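Local coordinates for iota-carrageenase (Alteromonas sp., PDB 1H80), which hydrolyses the beta-1,4 linkages inside iota-carrageenans, sulfated galactans of red algal cell walls, with inversion of anomeric configuration, at residues M72-S82 / V108-G119; I240-F251 / V266-S277. One frame throughout, in Å; residues are numbered along the deposited sequence.

Contact 1: M72-S82 / V108-G119. With CA (calcium ion), chain C; NA (sodium ion), chain G.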
loop_
_atom_site.group_PDB
_atom_site.type_symbol
_atom_site.label_atom_id
_atom_site.label_comp_id
_atom_site.label_asym_id
_atom_site.label_seq_id
_atom_site.Cartn_x
_atom_site.Cartn_y
_atom_site.Cartn_z
ATOM N N MET A 72 12.642 -15.571 -3.368
ATOM C CA MET A 72 12.610 -16.202 -2.059
ATOM C C MET A 72 12.119 -17.635 -2.188
ATOM O O MET A 72 11.446 -17.989 -3.156
ATOM C CB MET A 72 11.712 -15.400 -1.121
ATOM C CG MET A 72 12.245 -13.996 -0.851
ATOM S SD MET A 72 13.906 -14.025 -0.123
ATOM C CE MET A 72 14.426 -12.320 -0.323
ATOM N N LYS A 73 12.469 -18.463 -1.211
ATOM C CA LYS A 73 12.074 -19.861 -1.223
ATOM C C LYS A 73 11.620 -20.330 0.149
ATOM O O LYS A 73 11.880 -19.676 1.160
ATOM C CB LYS A 73 13.234 -20.729 -1.713
ATOM C CG LYS A 73 13.513 -20.577 -3.202
ATOM C CD LYS A 73 14.579 -21.552 -3.674
ATOM C CE LYS A 73 14.630 -21.617 -5.191
ATOM N NZ LYS A 73 14.784 -20.272 -5.795
ATOM N N SER A 74 10.948 -21.474 0.167
ATOM C CA SER A 74 10.418 -22.049 1.393
ATOM C C SER A 74 11.435 -22.333 2.483
ATOM O O SER A 74 12.577 -22.714 2.217
ATOM C CB SER A 74 9.677 -23.349 1.083
ATOM O OG SER A 74 8.593 -23.119 0.211
ATOM N N ASN A 75 10.980 -22.148 3.716
ATOM C CA ASN A 75 11.761 -22.401 4.910
ATOM C C ASN A 75 13.042 -21.597 5.034
ATOM O O ASN A 75 14.016 -22.050 5.630
ATOM C CB ASN A 75 12.046 -23.899 5.008
ATOM C CG ASN A 75 10.770 -24.715 5.054
ATOM O OD1 ASN A 75 9.913 -24.495 5.914
ATOM N ND2 ASN A 75 10.633 -25.656 4.129
ATOM N N VAL A 76 13.023 -20.397 4.470
ATOM C CA VAL A 76 14.161 -19.498 4.543
ATOM C C VAL A 76 13.748 -18.351 5.447
ATOM O O VAL A 76 12.701 -17.735 5.253
ATOM C CB VAL A 76 14.545 -18.949 3.157
ATOM C CG1 VAL A 76 15.657 -17.929 3.294
ATOM C CG2 VAL A 76 14.998 -20.097 2.263
ATOM N N HIS A 77 14.573 -18.079 6.448
ATOM C CA HIS A 77 14.289 -17.027 7.404
ATOM C C HIS A 77 15.464 -16.085 7.449
ATOM O O HIS A 77 16.532 -16.414 7.961
ATOM C CB HIS A 77 14.001 -17.675 8.754
ATOM C CG HIS A 77 12.817 -18.585 8.708
ATOM N ND1 HIS A 77 11.527 -18.128 8.853
ATOM C CD2 HIS A 77 12.717 -19.897 8.389
ATOM C CE1 HIS A 77 10.682 -19.116 8.619
ATOM N NE2 HIS A 77 11.379 -20.199 8.334
ATOM N N ILE A 78 15.253 -14.910 6.874
ATOM C CA ILE A 78 16.288 -13.899 6.791
ATOM C C ILE A 78 16.223 -12.898 7.926
ATOM O O ILE A 78 15.159 -12.368 8.249
ATOM C CB ILE A 78 16.192 -13.162 5.439
ATOM C CG1 ILE A 78 16.407 -14.166 4.301
ATOM C CG2 ILE A 78 17.217 -12.036 5.374
ATOM C CD1 ILE A 78 16.160 -13.595 2.921
ATOM N N ARG A 79 17.374 -12.665 8.547
ATOM C CA ARG A 79 17.482 -11.702 9.628
ATOM C C ARG A 79 18.526 -10.703 9.180
ATOM O O ARG A 79 19.596 -11.073 8.693
ATOM C CB ARG A 79 17.884 -12.394 10.933
ATOM C CG ARG A 79 16.766 -13.278 11.488
ATOM C CD ARG A 79 15.517 -12.449 11.798
ATOM N NE ARG A 79 14.390 -13.261 12.261
ATOM C CZ ARG A 79 13.544 -13.921 11.472
ATOM N NH1 ARG A 79 13.664 -13.886 10.147
ATOM N NH2 ARG A 79 12.564 -14.626 12.022
ATOM N N VAL A 80 18.206 -9.430 9.341
ATOM C CA VAL A 80 19.090 -8.366 8.889
ATOM C C VAL A 80 19.618 -7.510 10.025
ATOM O O VAL A 80 18.848 -7.003 10.835
ATOM C CB VAL A 80 18.333 -7.469 7.891
ATOM C CG1 VAL A 80 19.286 -6.488 7.244
ATOM C CG2 VAL A 80 17.633 -8.330 6.846
ATOM N N GLU A 81 20.933 -7.331 10.091
ATOM C CA GLU A 81 21.482 -6.511 11.161
ATOM C C GLU A 81 21.013 -5.065 11.040
ATOM O O GLU A 81 20.675 -4.588 9.954
ATOM C CB GLU A 81 23.006 -6.624 11.206
ATOM C CG GLU A 81 23.449 -8.023 11.619
ATOM C CD GLU A 81 24.892 -8.088 12.083
ATOM O OE1 GLU A 81 25.772 -7.561 11.378
ATOM O OE2 GLU A 81 25.146 -8.679 13.156
ATOM N N SER A 82 20.998 -4.377 12.173
ATOM C CA SER A 82 20.473 -3.020 12.270
ATOM C C SER A 82 21.115 -1.869 11.506
ATOM O O SER A 82 20.478 -0.828 11.324
ATOM C CB SER A 82 20.360 -2.642 13.747
ATOM O OG SER A 82 19.611 -1.453 13.909
ATOM N N VAL A 108 6.011 -20.682 -2.176
ATOM C CA VAL A 108 6.788 -20.468 -0.963
ATOM C C VAL A 108 5.951 -20.691 0.285
ATOM O O VAL A 108 4.831 -20.195 0.392
ATOM C CB VAL A 108 7.357 -19.038 -0.917
ATOM C CG1 VAL A 108 8.137 -18.825 0.377
ATOM C CG2 VAL A 108 8.250 -18.797 -2.124
ATOM N N ARG A 109 6.507 -21.443 1.227
ATOM C CA ARG A 109 5.829 -21.729 2.483
ATOM C C ARG A 109 6.831 -21.558 3.616
ATOM O O ARG A 109 7.982 -21.975 3.492
ATOM C CB ARG A 109 5.298 -23.164 2.486
ATOM C CG ARG A 109 4.270 -23.476 1.396
ATOM C CD ARG A 109 2.960 -22.730 1.622
ATOM N NE ARG A 109 1.940 -23.059 0.622
ATOM C CZ ARG A 109 1.696 -22.351 -0.479
ATOM N NH1 ARG A 109 2.396 -21.256 -0.750
ATOM N NH2 ARG A 109 0.729 -22.730 -1.309
ATOM N N ASN A 110 6.392 -20.939 4.707
ATOM C CA ASN A 110 7.236 -20.728 5.886
ATOM C C ASN A 110 8.425 -19.852 5.541
ATOM O O ASN A 110 9.549 -20.330 5.369
ATOM C CB ASN A 110 7.727 -22.068 6.428
ATOM C CG ASN A 110 6.622 -23.088 6.519
ATOM O OD1 ASN A 110 5.502 -22.775 6.926
ATOM N ND2 ASN A 110 6.930 -24.324 6.142
ATOM N N PHE A 111 8.173 -18.555 5.473
ATOM C CA PHE A 111 9.208 -17.611 5.107
ATOM C C PHE A 111 9.179 -16.374 5.988
ATOM O O PHE A 111 8.113 -15.907 6.366
ATOM C CB PHE A 111 8.993 -17.194 3.648
ATOM C CG PHE A 111 9.809 -16.015 3.231
ATOM C CD1 PHE A 111 11.151 -16.162 2.919
ATOM C CD2 PHE A 111 9.248 -14.741 3.206
ATOM C CE1 PHE A 111 11.929 -15.059 2.587
ATOM C CE2 PHE A 111 10.018 -13.629 2.875
ATOM C CZ PHE A 111 11.359 -13.789 2.568
ATOM N N SER A 112 10.348 -15.851 6.337
ATOM C CA SER A 112 10.372 -14.623 7.113
ATOM C C SER A 112 11.570 -13.772 6.709
ATOM O O SER A 112 12.601 -14.287 6.270
ATOM C CB SER A 112 10.373 -14.904 8.627
ATOM O OG SER A 112 11.593 -15.461 9.077
ATOM N N PHE A 113 11.395 -12.460 6.813
ATOM C CA PHE A 113 12.426 -11.482 6.469
ATOM C C PHE A 113 12.215 -10.443 7.552
ATOM O O PHE A 113 11.236 -9.696 7.531
ATOM C CB PHE A 113 12.148 -10.904 5.083
ATOM C CG PHE A 113 13.309 -10.167 4.488
ATOM C CD1 PHE A 113 13.791 -9.006 5.072
ATOM C CD2 PHE A 113 13.919 -10.640 3.334
ATOM C CE1 PHE A 113 14.868 -8.321 4.508
ATOM C CE2 PHE A 113 14.993 -9.964 2.765
ATOM C CZ PHE A 113 15.467 -8.802 3.355
ATOM N N GLN A 114 13.137 -10.385 8.505
ATOM C CA GLN A 114 12.978 -9.462 9.615
ATOM C C GLN A 114 14.248 -8.742 10.032
ATOM O O GLN A 114 15.321 -9.337 10.109
ATOM C CB GLN A 114 12.404 -10.231 10.807
ATOM C CG GLN A 114 12.030 -9.384 12.007
ATOM C CD GLN A 114 11.247 -10.181 13.031
ATOM O OE1 GLN A 114 10.285 -10.870 12.690
ATOM N NE2 GLN A 114 11.650 -10.089 14.292
ATOM N N GLY A 115 14.112 -7.451 10.306
ATOM C CA GLY A 115 15.251 -6.674 10.739
ATOM C C GLY A 115 15.447 -6.862 12.232
ATOM O O GLY A 115 14.486 -6.951 13.000
ATOM N N LEU A 116 16.705 -6.948 12.646
ATOM C CA LEU A 116 17.039 -7.079 14.053
ATOM C C LEU A 116 17.062 -5.684 14.663
ATOM O O LEU A 116 17.177 -4.685 13.951
ATOM C CB LEU A 116 18.424 -7.708 14.207
ATOM C CG LEU A 116 18.545 -9.161 13.760
ATOM C CD1 LEU A 116 20.007 -9.526 13.589
ATOM C CD2 LEU A 116 17.871 -10.058 14.787
ATOM N N GLY A 117 16.942 -5.618 15.983
ATOM C CA GLY A 117 16.994 -4.337 16.668
ATOM C C GLY A 117 15.979 -3.313 16.201
ATOM O O GLY A 117 14.798 -3.628 16.074
ATOM N N ASN A 118 16.435 -2.086 15.953
ATOM C CA ASN A 118 15.528 -1.034 15.518
ATOM C C ASN A 118 15.295 -1.020 14.013
ATOM O O ASN A 118 14.737 -0.065 13.469
ATOM C CB ASN A 118 16.004 0.348 15.997
ATOM C CG ASN A 118 17.368 0.722 15.462
ATOM O OD1 ASN A 118 17.768 0.288 14.388
ATOM N ND2 ASN A 118 18.083 1.561 16.209
ATOM N N GLY A 119 15.725 -2.080 13.338
ATOM C CA GLY A 119 15.493 -2.176 11.909
ATOM C C GLY A 119 16.601 -1.660 11.026
ATOM O O GLY A 119 17.524 -0.999 11.490
HETATM CA CA CA C . 18.959 0.509 12.486
HETATM NA NA NA G . 27.468 -8.476 12.885
HETATM O O HOH W 1 19.357 -1.774 16.763
HETATM O O HOH W 2 16.782 1.749 12.073
HETATM O O HOH W 3 21.006 1.228 13.348
HETATM O O HOH W 4 19.196 1.575 10.309
HETATM O O HOH W 5 18.871 3.012 13.044
HETATM O O HOH W 6 28.556 -6.960 11.575
#
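Two successive rungs of the parallel beta-helix pair here, strands 76-80 and 111-115 running parallel 4.6 Å apart, and the turns that follow them meet at one calcium ion. The backbones exchange hydrogen bonds from S112 N to V76 O through L116 N to V80 O. On the face of H77, R79, S112 and Q114, the hydroxyl of S112 is held by two side chains of the neighbouring strand: H77 ND1 meets OG at 2.7 Å in the ring plane, and the guanidinium of R79 approaches end-on, NH1 at 2.8 Å and NH2 at 3.2 Å from the same S112 OG. R79 reaches it by bending at chi2 (-61°), which also lays its guanidinium over Q114 CB and lets NH1 bond I78 O from above the carbonyl plane. An alanine here is likely to leave S112 OG with H77 as its one remaining side-chain partner in the pair and uncover Q114 CB. As in other right-handed parallel beta-helices, the opposite face stacks apolar groups from coil to coil: I78 CG2 sits over the F113 ring, 4.1 Å from its centroid, V80 CG2 touches F113 CE1, and M72 SD makes an oblique Met-aromatic contact with F111, 3.5 Å from CE1. At the corner, side-by-side amides join N110 ND2 to N75 OD1 at 3.0 Å, while N110 OD1 turns to N142. Beyond the strands S82 O and OG, N118 OD1 and G119 O bind the calcium with four waters; N118 OD1 lies 2.3 Å from the metal.

Contact 2: I240-F251 / V266-S277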
loop_
_atom_site.group_PDB
_atom_site.type_symbol
_atom_site.label_atom_id
_atom_site.label_comp_id
_atom_site.label_asym_id
_atom_site.label_seq_id
_atom_site.Cartn_x
_atom_site.Cartn_y
_atom_site.Cartn_z
ATOM N N ILE A 240 -1.891 1.888 11.966
ATOM C CA ILE A 240 -1.553 2.272 10.604
ATOM C C ILE A 240 -1.525 3.791 10.596
ATOM O O ILE A 240 -2.484 4.444 11.027
ATOM C CB ILE A 240 -2.608 1.758 9.609
ATOM C CG1 ILE A 240 -2.841 0.256 9.822
ATOM C CG2 ILE A 240 -2.168 2.053 8.191
ATOM C CD1 ILE A 240 -1.597 -0.617 9.687
ATOM N N ARG A 241 -0.432 4.352 10.090
ATOM C CA ARG A 241 -0.265 5.797 10.107
ATOM C C ARG A 241 0.129 6.440 8.789
ATOM O O ARG A 241 0.809 5.837 7.956
ATOM C CB ARG A 241 0.773 6.157 11.173
ATOM C CG ARG A 241 0.548 5.453 12.508
ATOM C CD ARG A 241 1.527 5.907 13.582
ATOM N NE ARG A 241 2.924 5.599 13.270
ATOM C CZ ARG A 241 3.455 4.379 13.291
ATOM N NH1 ARG A 241 2.710 3.325 13.606
ATOM N NH2 ARG A 241 4.742 4.211 13.005
ATOM N N CYS A 242 -0.317 7.678 8.612
ATOM C CA CYS A 242 -0.021 8.451 7.417
ATOM C C CYS A 242 0.529 9.819 7.836
ATOM O O CYS A 242 0.183 10.337 8.895
ATOM C CB CYS A 242 -1.294 8.656 6.568
ATOM S SG CYS A 242 -1.047 10.021 5.382
ATOM N N SER A 243 1.412 10.381 7.018
ATOM C CA SER A 243 1.960 11.709 7.272
ATOM C C SER A 243 2.207 12.346 5.912
ATOM O O SER A 243 2.790 11.724 5.024
ATOM C CB SER A 243 3.262 11.641 8.086
ATOM O OG SER A 243 4.278 10.929 7.410
ATOM N N LYS A 244 1.732 13.577 5.746
ATOM C CA LYS A 244 1.889 14.302 4.488
ATOM C C LYS A 244 1.459 13.478 3.280
ATOM O O LYS A 244 2.096 13.518 2.228
ATOM C CB LYS A 244 3.344 14.748 4.319
ATOM C CG LYS A 244 3.844 15.622 5.455
ATOM C CD LYS A 244 5.282 16.058 5.212
ATOM C CE LYS A 244 5.792 16.929 6.347
ATOM N NZ LYS A 244 7.201 17.362 6.124
ATOM N N GLY A 245 0.366 12.737 3.429
ATOM C CA GLY A 245 -0.103 11.917 2.328
ATOM C C GLY A 245 -1.595 12.010 2.091
ATOM O O GLY A 245 -2.249 12.967 2.506
ATOM N N LEU A 246 -2.132 11.000 1.417
ATOM C CA LEU A 246 -3.554 10.943 1.107
ATOM C C LEU A 246 -4.365 10.404 2.276
ATOM O O LEU A 246 -5.337 11.021 2.705
ATOM C CB LEU A 246 -3.794 10.057 -0.117
ATOM C CG LEU A 246 -3.269 10.538 -1.469
ATOM C CD1 LEU A 246 -3.502 9.452 -2.513
ATOM C CD2 LEU A 246 -3.976 11.822 -1.872
ATOM N N ALA A 247 -3.962 9.242 2.782
ATOM C CA ALA A 247 -4.662 8.607 3.889
ATOM C C ALA A 247 -3.819 7.482 4.461
ATOM O O ALA A 247 -2.900 6.994 3.809
ATOM C CB ALA A 247 -5.990 8.046 3.409
ATOM N N ALA A 248 -4.134 7.078 5.685
ATOM C CA ALA A 248 -3.413 5.989 6.326
ATOM C C ALA A 248 -4.009 4.687 5.822
ATOM O O ALA A 248 -3.298 3.746 5.484
ATOM C CB ALA A 248 -3.565 6.081 7.837
ATOM N N VAL A 249 -5.333 4.651 5.772
ATOM C CA VAL A 249 -6.045 3.468 5.327
ATOM C C VAL A 249 -7.047 3.839 4.251
ATOM O O VAL A 249 -7.806 4.791 4.402
ATOM C CB VAL A 249 -6.799 2.818 6.497
ATOM C CG1 VAL A 249 -7.592 1.623 5.997
ATOM C CG2 VAL A 249 -5.814 2.393 7.578
ATOM N N MET A 250 -7.050 3.082 3.162
ATOM C CA MET A 250 -7.977 3.358 2.079
ATOM C C MET A 250 -8.604 2.093 1.519
ATOM O O MET A 250 -7.933 1.073 1.355
ATOM C CB MET A 250 -7.265 4.134 0.969
ATOM C CG MET A 250 -8.112 4.370 -0.266
ATOM S SD MET A 250 -7.879 3.062 -1.479
ATOM C CE MET A 250 -6.941 3.967 -2.717
ATOM N N PHE A 251 -9.903 2.167 1.246
ATOM C CA PHE A 251 -10.640 1.044 0.687
ATOM C C PHE A 251 -11.116 1.468 -0.694
ATOM O O PHE A 251 -11.778 2.496 -0.842
ATOM C CB PHE A 251 -11.859 0.694 1.544
ATOM C CG PHE A 251 -11.519 0.240 2.931
ATOM C CD1 PHE A 251 -11.314 1.163 3.952
ATOM C CD2 PHE A 251 -11.398 -1.116 3.217
ATOM C CE1 PHE A 251 -10.996 0.747 5.239
ATOM C CE2 PHE A 251 -11.078 -1.544 4.500
ATOM C CZ PHE A 251 -10.876 -0.613 5.513
ATOM N N VAL A 266 -5.832 3.982 13.867
ATOM C CA VAL A 266 -5.406 4.629 12.635
ATOM C C VAL A 266 -5.119 6.080 12.971
ATOM O O VAL A 266 -5.916 6.735 13.635
ATOM C CB VAL A 266 -6.516 4.570 11.568
ATOM C CG1 VAL A 266 -6.080 5.305 10.308
ATOM C CG2 VAL A 266 -6.856 3.125 11.261
ATOM N N SER A 267 -3.978 6.587 12.530
ATOM C CA SER A 267 -3.654 7.970 12.820
ATOM C C SER A 267 -3.006 8.630 11.626
ATOM O O SER A 267 -2.268 8.002 10.868
ATOM C CB SER A 267 -2.726 8.062 14.030
ATOM O OG SER A 267 -1.490 7.438 13.758
ATOM N N SER A 268 -3.301 9.909 11.458
ATOM C CA SER A 268 -2.749 10.661 10.352
ATOM C C SER A 268 -2.287 12.019 10.829
ATOM O O SER A 268 -2.833 12.567 11.786
ATOM C CB SER A 268 -3.807 10.843 9.264
ATOM O OG SER A 268 -4.899 11.620 9.708
ATOM N N VAL A 269 -1.262 12.544 10.170
ATOM C CA VAL A 269 -0.741 13.863 10.484
ATOM C C VAL A 269 -0.559 14.558 9.151
ATOM O O VAL A 269 0.243 14.138 8.320
ATOM C CB VAL A 269 0.610 13.805 11.218
ATOM C CG1 VAL A 269 1.101 15.223 11.495
ATOM C CG2 VAL A 269 0.457 13.038 12.529
ATOM N N SER A 270 -1.331 15.614 8.942
ATOM C CA SER A 270 -1.266 16.363 7.705
ATOM C C SER A 270 -1.563 15.488 6.475
ATOM O O SER A 270 -0.844 15.563 5.486
ATOM C CB SER A 270 0.112 17.023 7.564
ATOM O OG SER A 270 0.151 17.918 6.466
ATOM N N CYS A 271 -2.594 14.639 6.544
ATOM C CA CYS A 271 -2.988 13.823 5.379
ATOM C C CYS A 271 -4.347 14.311 4.924
ATOM O O CYS A 271 -5.015 15.074 5.636
ATOM C CB CYS A 271 -3.087 12.318 5.699
ATOM S SG CYS A 271 -1.530 11.719 6.400
ATOM N N GLY A 272 -4.753 13.880 3.734
ATOM C CA GLY A 272 -6.050 14.281 3.214
ATOM C C GLY A 272 -7.097 13.911 4.246
ATOM O O GLY A 272 -7.950 14.716 4.622
ATOM N N SER A 273 -7.023 12.667 4.706
ATOM C CA SER A 273 -7.917 12.159 5.736
ATOM C C SER A 273 -7.199 10.957 6.330
ATOM O O SER A 273 -6.181 10.517 5.794
ATOM C CB SER A 273 -9.266 11.737 5.146
ATOM O OG SER A 273 -9.138 10.619 4.285
ATOM N N ALA A 274 -7.705 10.432 7.437
ATOM C CA ALA A 274 -7.071 9.273 8.058
ATOM C C ALA A 274 -7.559 8.009 7.361
ATOM O O ALA A 274 -6.778 7.103 7.058
ATOM C CB ALA A 274 -7.405 9.228 9.541
ATOM N N VAL A 275 -8.861 7.960 7.109
ATOM C CA VAL A 275 -9.472 6.817 6.449
ATOM C C VAL A 275 -10.223 7.311 5.225
ATOM O O VAL A 275 -10.873 8.358 5.259
ATOM C CB VAL A 275 -10.468 6.096 7.382
ATOM C CG1 VAL A 275 -11.072 4.888 6.670
ATOM C CG2 VAL A 275 -9.764 5.668 8.659
ATOM N N ARG A 276 -10.120 6.557 4.141
ATOM C CA ARG A 276 -10.799 6.916 2.912
ATOM C C ARG A 276 -11.406 5.681 2.273
ATOM O O ARG A 276 -10.756 4.646 2.163
ATOM C CB ARG A 276 -9.815 7.561 1.941
ATOM C CG ARG A 276 -10.370 7.744 0.547
ATOM C CD ARG A 276 -9.324 8.340 -0.367
ATOM N NE ARG A 276 -9.518 7.914 -1.748
ATOM C CZ ARG A 276 -8.670 8.179 -2.733
ATOM N NH1 ARG A 276 -7.566 8.874 -2.492
ATOM N NH2 ARG A 276 -8.923 7.745 -3.962
ATOM N N SER A 277 -12.662 5.794 1.861
ATOM C CA SER A 277 -13.352 4.689 1.214
ATOM C C SER A 277 -13.953 5.177 -0.094
ATOM O O SER A 277 -14.706 6.154 -0.118
ATOM C CB SER A 277 -14.447 4.137 2.128
ATOM O OG SER A 277 -13.885 3.617 3.322
HETATM O O HOH W 7 -7.893 10.459 2.075
#
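Strands 240-243 and 266-269 run parallel, 9° apart and 4.6 Å between axes, and both segments then turn together, so that the backbone pairing resumes between 249-251 and 275-277. Alternating bonds from S267 N to I240 O through K244 N to V269 O tie the first strands. Across the bend G272 N and S273 N bond G245 O and L246 O in turn, and a water donates to L246 O. At the next corner A274 O accepts both A248 N, at 3.0 Å, and V249 N, at 3.1 Å.

A disulfide fastens the bend at 244-246 and 270-273: C242 SG is bonded to C271 SG at 2.0 Å, linking the end of one strand to the turn of the next coil. Inside the coil A248 CB presses on V266 CG1 at 3.6 Å, and V249 CG2 meets V266 CG2 with the two side chains at about a right angle. On the face of M250 and R276, the arginine, its CG opposite the backbone nitrogen (chi1 170°), extends alongside M250; in the conformer given, M250 CG lies over one face of the R276 guanidinium, 4.1 Å from R276 NE. L246 CD1 approaches R276 NH1, and NH2 of the same arginine forms a salt bridge with D278. R241 carries its CG past S267 OG at 3.1 Å, while NH1 bonds N239 and N206. R276 O and V275 CG1 lie at the edge of the F251 ring.

Strand 202-210 flanks 240-243, and strand 351-359 continues the stack beyond 266-269. Around the corner, strand 216-218 lies beside 250-251, with M217 against V249 and F251, and strand 407-409 pairs with the far side of 275-277.

Overall arrangement
Contact 1 comes first along the chain and is complete before the segments of contact 2 begin; their centres lie 28 Å apart, with about 11 Å between nearest atoms, and the two do not meet. Both join neighbouring coils of one parallel beta-helix: strands 76-80 and 111-115 belong to the same run of stacked strands that passes through 143-151, 177-185 and 202-210 to 231-243 and 261-269. Contact 2 also spans a corner into the five-strand parallel sheet of 216-218, 250-252, 275-277, 407-409 and 438-439. The two therefore sample the same coil-on-coil stacking at different levels of the solenoid, one with a calcium ion at its turn, the other with a disulfide.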